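Local atomic coordinates of transcriptional regulator (PDB entry 4IVN), a protein that probably represses transcription of the nan genes for sialic acid catabolism and binds the pathway intermediate N-acetylmannosamine 6-phosphate. Residues Q37-T40 with R46-Q49; T42-N47 with A53-L58. All coordinates share one frame; numbering follows the deposited sequence.

Contact 1: Q37-T40 with R46-Q49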
ATOM      1  N   GLN A  37       5.548 -17.476  17.655  1.00 39.85           N
ATOM      2  CA  GLN A  37       6.198 -16.445  16.763  1.00 38.48           C
ATOM      3  C   GLN A  37       5.221 -15.342  16.391  1.00 39.95           C
ATOM      4  O   GLN A  37       5.587 -14.159  16.205  1.00 39.29           O
ATOM      5  CB  GLN A  37       6.627 -17.074  15.426  1.00 42.25           C
ATOM      6  CG  GLN A  37       7.522 -18.271  15.491  1.00 44.83           C
ATOM      7  CD  GLN A  37       7.898 -18.771  14.096  1.00 45.53           C
ATOM      8  OE1 GLN A  37       7.215 -19.612  13.504  1.00 46.35           O
ATOM      9  NE2 GLN A  37       9.024 -18.307  13.609  1.00 40.50           N
ATOM     10  N   PHE A  38       3.965 -15.733  16.280  1.00 41.57           N
ATOM     11  CA  PHE A  38       2.939 -14.805  15.785  1.00 42.37           C
ATOM     12  C   PHE A  38       2.071 -14.246  16.904  1.00 41.27           C
ATOM     13  O   PHE A  38       1.100 -13.575  16.592  1.00 38.70           O
ATOM     14  CB  PHE A  38       2.087 -15.439  14.663  1.00 40.21           C
ATOM     15  CG  PHE A  38       2.907 -16.151  13.622  1.00 43.62           C
ATOM     16  CD1 PHE A  38       3.672 -15.441  12.700  1.00 40.97           C
ATOM     17  CD2 PHE A  38       2.895 -17.552  13.542  1.00 43.50           C
ATOM     18  CE1 PHE A  38       4.455 -16.102  11.739  1.00 38.72           C
ATOM     19  CE2 PHE A  38       3.665 -18.214  12.598  1.00 47.43           C
ATOM     20  CZ  PHE A  38       4.465 -17.483  11.700  1.00 48.72           C
ATOM     21  N   GLN A  39       2.454 -14.463  18.193  1.00 34.59           N
ATOM     22  CA  GLN A  39       1.630 -13.990  19.306  1.00 32.55           C
ATOM     23  C   GLN A  39       2.283 -12.760  19.893  1.00 34.18           C
ATOM     24  O   GLN A  39       3.503 -12.682  19.906  1.00 35.04           O
ATOM     25  CB  GLN A  39       1.546 -15.060  20.431  1.00 34.84           C
ATOM     26  CG  GLN A  39       0.721 -16.284  20.006  1.00 39.65           C
ATOM     27  CD  GLN A  39       0.479 -17.291  21.139  1.00 41.60           C
ATOM     28  OE1 GLN A  39       0.524 -16.945  22.321  1.00 41.02           O
ATOM     29  NE2 GLN A  39       0.196 -18.529  20.765  1.00 40.35           N
ATOM     30  N   THR A  40       1.449 -11.878  20.405  1.00 34.94           N
ATOM     31  CA  THR A  40       1.868 -10.714  21.151  1.00 36.19           C
ATOM     32  C   THR A  40       2.070 -11.083  22.609  1.00 34.18           C
ATOM     33  O   THR A  40       1.690 -12.178  23.032  1.00 36.16           O
ATOM     34  CB  THR A  40       0.829  -9.578  21.058  1.00 34.41           C
ATOM     35  OG1 THR A  40      -0.375  -9.951  21.764  1.00 33.29           O
ATOM     36  CG2 THR A  40       0.548  -9.278  19.588  1.00 30.81           C
ATOM     37  N   ARG A  46      -2.635 -14.296  27.892  1.00 44.63           N
ATOM     38  CA  ARG A  46      -3.972 -14.884  27.869  1.00 48.79           C
ATOM     39  C   ARG A  46      -3.977 -16.387  27.672  1.00 48.49           C
ATOM     40  O   ARG A  46      -4.670 -17.116  28.383  1.00 48.11           O
ATOM     41  CB  ARG A  46      -4.792 -14.307  26.700  1.00 53.91           C
ATOM     42  CG  ARG A  46      -5.200 -12.863  26.815  1.00 55.16           C
ATOM     43  CD  ARG A  46      -5.869 -12.450  25.494  1.00 61.83           C
ATOM     44  NE  ARG A  46      -7.332 -12.657  25.493  1.00 61.58           N
ATOM     45  CZ  ARG A  46      -7.992 -13.651  24.890  1.00 64.41           C
ATOM     46  NH1 ARG A  46      -7.384 -14.613  24.186  1.00 66.99           N
ATOM     47  NH2 ARG A  46      -9.295 -13.668  24.979  1.00 62.68           N
ATOM     48  N   ASN A  47      -3.265 -16.859  26.652  1.00 45.22           N
ATOM     49  CA  ASN A  47      -3.278 -18.284  26.360  1.00 46.66           C
ATOM     50  C   ASN A  47      -2.716 -19.153  27.499  1.00 49.08           C
ATOM     51  O   ASN A  47      -3.003 -20.347  27.569  1.00 52.38           O
ATOM     52  CB  ASN A  47      -2.481 -18.547  25.105  1.00 47.08           C
ATOM     53  CG  ASN A  47      -3.082 -17.862  23.909  1.00 48.03           C
ATOM     54  OD1 ASN A  47      -4.295 -17.598  23.884  1.00 43.26           O
ATOM     55  ND2 ASN A  47      -2.251 -17.547  22.930  1.00 43.71           N
ATOM     56  N   THR A  48      -1.879 -18.559  28.347  1.00 43.99           N
ATOM     57  CA  THR A  48      -1.321 -19.303  29.451  1.00 46.99           C
ATOM     58  C   THR A  48      -2.040 -19.000  30.778  1.00 45.39           C
ATOM     59  O   THR A  48      -1.720 -19.620  31.806  1.00 45.99           O
ATOM     60  CB  THR A  48       0.160 -18.962  29.654  1.00 42.76           C
ATOM     61  OG1 THR A  48       0.275 -17.550  29.854  1.00 39.24           O
ATOM     62  CG2 THR A  48       1.035 -19.501  28.473  1.00 42.62           C
ATOM     63  N   GLN A  49      -2.986 -18.061  30.744  1.00 48.72           N
ATOM     64  CA  GLN A  49      -3.642 -17.533  31.955  1.00 53.62           C
ATOM     65  C   GLN A  49      -2.626 -17.068  33.025  1.00 52.27           C
ATOM     66  O   GLN A  49      -2.720 -17.448  34.205  1.00 54.02           O
ATOM     67  CB  GLN A  49      -4.553 -18.599  32.576  1.00 58.34           C
ATOM     68  CG  GLN A  49      -5.878 -18.884  31.864  1.00 70.89           C
ATOM     69  CD  GLN A  49      -6.454 -20.217  32.339  1.00 80.36           C
ATOM     70  OE1 GLN A  49      -5.973 -21.284  31.949  1.00 89.83           O
ATOM     71  NE2 GLN A  49      -7.462 -20.166  33.210  1.00 88.39           N
TER
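Gln39 and Asn47 are the two residues that touch where the loop leading into helix 41-48 passes the last turn of that same helix. Their CA atoms are the nearest CA pair, 9.6 Å apart, so two amide side chains span the gap. Thr40 takes the N-cap position, its OG1 accepting from the backbone N of Asp43. At the other end Gln49 leaves the helix with positive phi in a Schellman motif, its N bonded to Arg46 O at 3.1 Å. The 37-40 and 46-49 segments therefore bracket a single short helix, and the contact runs alongside it from the loop before its start to its final turn. The side chains reach out from opposite directions. Asn47 ND2 lies 2.9 Å from Gln39 OE1, but the N-H...O angle is only 135°, and the hydrogen bond is weak. The two amide planes stand almost perpendicular, 89° apart, so the groups do not pair as coplanar amides: ND2 comes up to the carboxamide of Gln39 near its carbon as well, 3.3 Å from CD. Gln39 is extended beyond CG (chi2 -173°), which carries its amide across to the helix. Asn47 ND2 also lies 3.4 Å from Gln39 NE2, where two donors meet without bonding. The NE2 of Gln39 is instead held by Tyr28 OH and Asp35 OD2, while the backbone O of Gln39 accepts from Tyr67 OH and Arg71 NH1. Tyr28 and Asp35, both of helix 20-36, probably set the rotation of this buried amide more than Asn47 does. The bond to Asn47 thus adds a minor polar link between the loop and the end of helix 41-48 within the helix-turn-helix domain.

Contact 2: T42-N47 with A53-L58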
ATOM      1  N   THR A  42       0.456  -9.981  24.870  1.00 35.28           N
ATOM      2  CA  THR A  42      -0.958  -9.965  25.386  1.00 36.89           C
ATOM      3  C   THR A  42      -1.593 -11.339  25.097  1.00 35.03           C
ATOM      4  O   THR A  42      -2.229 -11.934  25.962  1.00 35.95           O
ATOM      5  CB  THR A  42      -1.831  -8.811  24.792  1.00 36.99           C
ATOM      6  OG1 THR A  42      -1.054  -7.607  24.705  1.00 39.80           O
ATOM      7  CG2 THR A  42      -3.086  -8.520  25.603  1.00 39.76           C
ATOM      8  N   ASP A  43      -1.299 -11.904  23.941  1.00 35.09           N
ATOM      9  CA  ASP A  43      -1.768 -13.303  23.639  1.00 36.36           C
ATOM     10  C   ASP A  43      -1.111 -14.356  24.494  1.00 38.06           C
ATOM     11  O   ASP A  43      -1.793 -15.243  25.036  1.00 43.89           O
ATOM     12  CB  ASP A  43      -1.384 -13.715  22.203  1.00 37.67           C
ATOM     13  CG  ASP A  43      -2.220 -13.010  21.143  1.00 39.98           C
ATOM     14  OD1 ASP A  43      -3.459 -12.873  21.308  1.00 41.53           O
ATOM     15  OD2 ASP A  43      -1.616 -12.645  20.108  1.00 43.89           O
ATOM     16  N   LEU A  44       0.214 -14.312  24.588  1.00 39.04           N
ATOM     17  CA  LEU A  44       0.944 -15.361  25.374  1.00 40.82           C
ATOM     18  C   LEU A  44       0.447 -15.396  26.826  1.00 43.83           C
ATOM     19  O   LEU A  44       0.262 -16.482  27.417  1.00 44.18           O
ATOM     20  CB  LEU A  44       2.430 -15.068  25.379  1.00 39.47           C
ATOM     21  CG  LEU A  44       3.272 -16.158  26.030  1.00 45.48           C
ATOM     22  CD1 LEU A  44       2.898 -17.531  25.512  1.00 41.22           C
ATOM     23  CD2 LEU A  44       4.743 -15.877  25.831  1.00 39.47           C
ATOM     24  N   ALA A  45       0.209 -14.203  27.378  1.00 43.67           N
ATOM     25  CA  ALA A  45      -0.362 -14.050  28.700  1.00 45.17           C
ATOM     26  C   ALA A  45      -1.752 -14.658  28.813  1.00 45.80           C
ATOM     27  O   ALA A  45      -2.019 -15.471  29.741  1.00 45.33           O
ATOM     28  CB  ALA A  45      -0.347 -12.595  29.154  1.00 41.04           C
ATOM     29  N   ARG A  46      -2.635 -14.296  27.892  1.00 44.63           N
ATOM     30  CA  ARG A  46      -3.972 -14.884  27.869  1.00 48.79           C
ATOM     31  C   ARG A  46      -3.977 -16.387  27.672  1.00 48.49           C
ATOM     32  O   ARG A  46      -4.670 -17.116  28.383  1.00 48.11           O
ATOM     33  CB  ARG A  46      -4.792 -14.307  26.700  1.00 53.91           C
ATOM     34  CG  ARG A  46      -5.200 -12.863  26.815  1.00 55.16           C
ATOM     35  CD  ARG A  46      -5.869 -12.450  25.494  1.00 61.83           C
ATOM     36  NE  ARG A  46      -7.332 -12.657  25.493  1.00 61.58           N
ATOM     37  CZ  ARG A  46      -7.992 -13.651  24.890  1.00 64.41           C
ATOM     38  NH1 ARG A  46      -7.384 -14.613  24.186  1.00 66.99           N
ATOM     39  NH2 ARG A  46      -9.295 -13.668  24.979  1.00 62.68           N
ATOM     40  N   ASN A  47      -3.265 -16.859  26.652  1.00 45.22           N
ATOM     41  CA  ASN A  47      -3.278 -18.284  26.360  1.00 46.66           C
ATOM     42  C   ASN A  47      -2.716 -19.153  27.499  1.00 49.08           C
ATOM     43  O   ASN A  47      -3.003 -20.347  27.569  1.00 52.38           O
ATOM     44  CB  ASN A  47      -2.481 -18.547  25.105  1.00 47.08           C
ATOM     45  CG  ASN A  47      -3.082 -17.862  23.909  1.00 48.03           C
ATOM     46  OD1 ASN A  47      -4.295 -17.598  23.884  1.00 43.26           O
ATOM     47  ND2 ASN A  47      -2.251 -17.547  22.930  1.00 43.71           N
ATOM     48  N   ALA A  53       3.464  -9.753  33.253  1.00 41.68           N
ATOM     49  CA  ALA A  53       4.697  -9.723  34.109  1.00 50.52           C
ATOM     50  C   ALA A  53       5.404 -11.099  34.213  1.00 46.94           C
ATOM     51  O   ALA A  53       6.638 -11.200  34.312  1.00 44.76           O
ATOM     52  CB  ALA A  53       4.369  -9.226  35.506  1.00 48.28           C
ATOM     53  N   THR A  54       4.587 -12.148  34.277  1.00 48.56           N
ATOM     54  CA  THR A  54       5.103 -13.518  34.384  1.00 47.18           C
ATOM     55  C   THR A  54       5.867 -13.864  33.084  1.00 45.63           C
ATOM     56  O   THR A  54       6.994 -14.361  33.126  1.00 42.99           O
ATOM     57  CB  THR A  54       3.989 -14.541  34.657  1.00 48.29           C
ATOM     58  OG1 THR A  54       3.276 -14.192  35.840  1.00 54.69           O
ATOM     59  CG2 THR A  54       4.597 -15.949  34.854  1.00 46.86           C
ATOM     60  N   VAL A  55       5.267 -13.521  31.944  1.00 39.75           N
ATOM     61  CA  VAL A  55       5.856 -13.834  30.641  1.00 41.43           C
ATOM     62  C   VAL A  55       7.186 -13.095  30.534  1.00 40.01           C
ATOM     63  O   VAL A  55       8.189 -13.688  30.133  1.00 40.78           O
ATOM     64  CB  VAL A  55       4.880 -13.401  29.509  1.00 41.50           C
ATOM     65  CG1 VAL A  55       5.470 -13.622  28.126  1.00 39.61           C
ATOM     66  CG2 VAL A  55       3.556 -14.148  29.627  1.00 46.94           C
ATOM     67  N   VAL A  56       7.181 -11.804  30.924  1.00 39.35           N
ATOM     68  CA  VAL A  56       8.387 -10.991  30.876  1.00 41.03           C
ATOM     69  C   VAL A  56       9.474 -11.605  31.766  1.00 42.41           C
ATOM     70  O   VAL A  56      10.640 -11.726  31.342  1.00 41.25           O
ATOM     71  CB  VAL A  56       8.132  -9.516  31.312  1.00 43.27           C
ATOM     72  CG1 VAL A  56       9.430  -8.769  31.366  1.00 41.87           C
ATOM     73  CG2 VAL A  56       7.187  -8.767  30.354  1.00 42.91           C
ATOM     74  N   ARG A  57       9.095 -12.013  32.989  1.00 42.94           N
ATOM     75  CA  ARG A  57      10.058 -12.586  33.899  1.00 45.14           C
ATOM     76  C   ARG A  57      10.671 -13.841  33.311  1.00 39.67           C
ATOM     77  O   ARG A  57      11.889 -14.020  33.378  1.00 43.90           O
ATOM     78  CB  ARG A  57       9.464 -12.823  35.312  1.00 49.08           C
ATOM     79  CG  ARG A  57      10.518 -12.941  36.407  1.00 58.34           C
ATOM     80  CD  ARG A  57       9.896 -13.162  37.792  1.00 72.05           C
ATOM     81  NE  ARG A  57       8.433 -13.107  37.716  1.00 81.97           N
ATOM     82  CZ  ARG A  57       7.598 -13.948  38.327  1.00 83.53           C
ATOM     83  NH1 ARG A  57       8.078 -14.917  39.108  1.00 86.02           N
ATOM     84  NH2 ARG A  57       6.278 -13.807  38.156  1.00 78.00           N
ATOM     85  N   LEU A  58       9.867 -14.706  32.697  1.00 43.67           N
ATOM     86  CA  LEU A  58      10.435 -15.860  31.990  1.00 41.71           C
ATOM     87  C   LEU A  58      11.486 -15.385  30.941  1.00 43.03           C
ATOM     88  O   LEU A  58      12.658 -15.819  30.936  1.00 42.00           O
ATOM     89  CB  LEU A  58       9.301 -16.694  31.345  1.00 42.99           C
ATOM     90  CG  LEU A  58       9.726 -17.865  30.460  1.00 44.91           C
ATOM     91  CD1 LEU A  58      10.439 -18.895  31.298  1.00 46.33           C
ATOM     92  CD2 LEU A  58       8.585 -18.566  29.766  1.00 41.98           C
TER
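Apolar contact joins Leu44 and Ala45 of helix 41-48 to Val55 of helix 52-61, and Val55 is the residue through which the second helix makes the meeting. Its two methyls have different main partners. CG1 presses on Leu44 CD2 at 3.3 Å, tighter than usual van der Waals contact, and lies 4.0 Å from Leu44 CG, the two side chains crossing at a slant. CG2 also lies near Leu44 CG but chiefly meets Ala45, 4.0 Å from Ala45 CA and 4.2 Å from Ala45 CB, and so rests on the helix backbone itself. The torsion of Val55 (chi1 177°) puts CG1 opposite its own backbone N, with CG2 beside that N, and this spreads the branches over two successive residues of the facing helix. The small side chain of Ala45 is consistent with the close approach of the backbones: Ala45 and Val55 have CA atoms 6.5 Å apart. Between the two segments there is no polar bond. The backbone bonds run within each helix, Asn47 N to Asp43 O at 2.7 Å and Arg57 N to Ala53 O at 2.9 Å; Thr54 OG1 bonds to Ser51 OG and weakly to Lys21 NZ of helix 20-36. Helices 41-48 and 52-61, joined by a short turn, fit the helix-turn-helix unit of the RpiR family, whose second helix is generally the one that reads DNA. Around this buried seam, Tyr67 of helix 67-78 touches both Leu44 and Val55, Tyr28 of helix 20-36 lies against Leu44, and Val25 of that helix meets Leu58, so helices 20-36 and 67-78 pack around it, with Phe18 of a loop also touching Leu58.

In the fold
Both contacts use helix 41-48 and share Arg46 and Asn47 in their segments, their centres about 7 Å apart within the helix-turn-helix domain. Contact 2 is the buried one, apolar, made mostly by methyl groups and joining this helix to helix 52-61. Contact 1 is partly buried and polar, tying the helix to the loop that precedes it. They meet where Gln39 OE1 packs against Leu44 CA at 3.5 Å, bringing the amide close to the residue whose side chain serves the apolar seam. Tyr28 links them further, bonding to Gln39 and touching both Asn47 and Leu44, so helix 20-36 backs both.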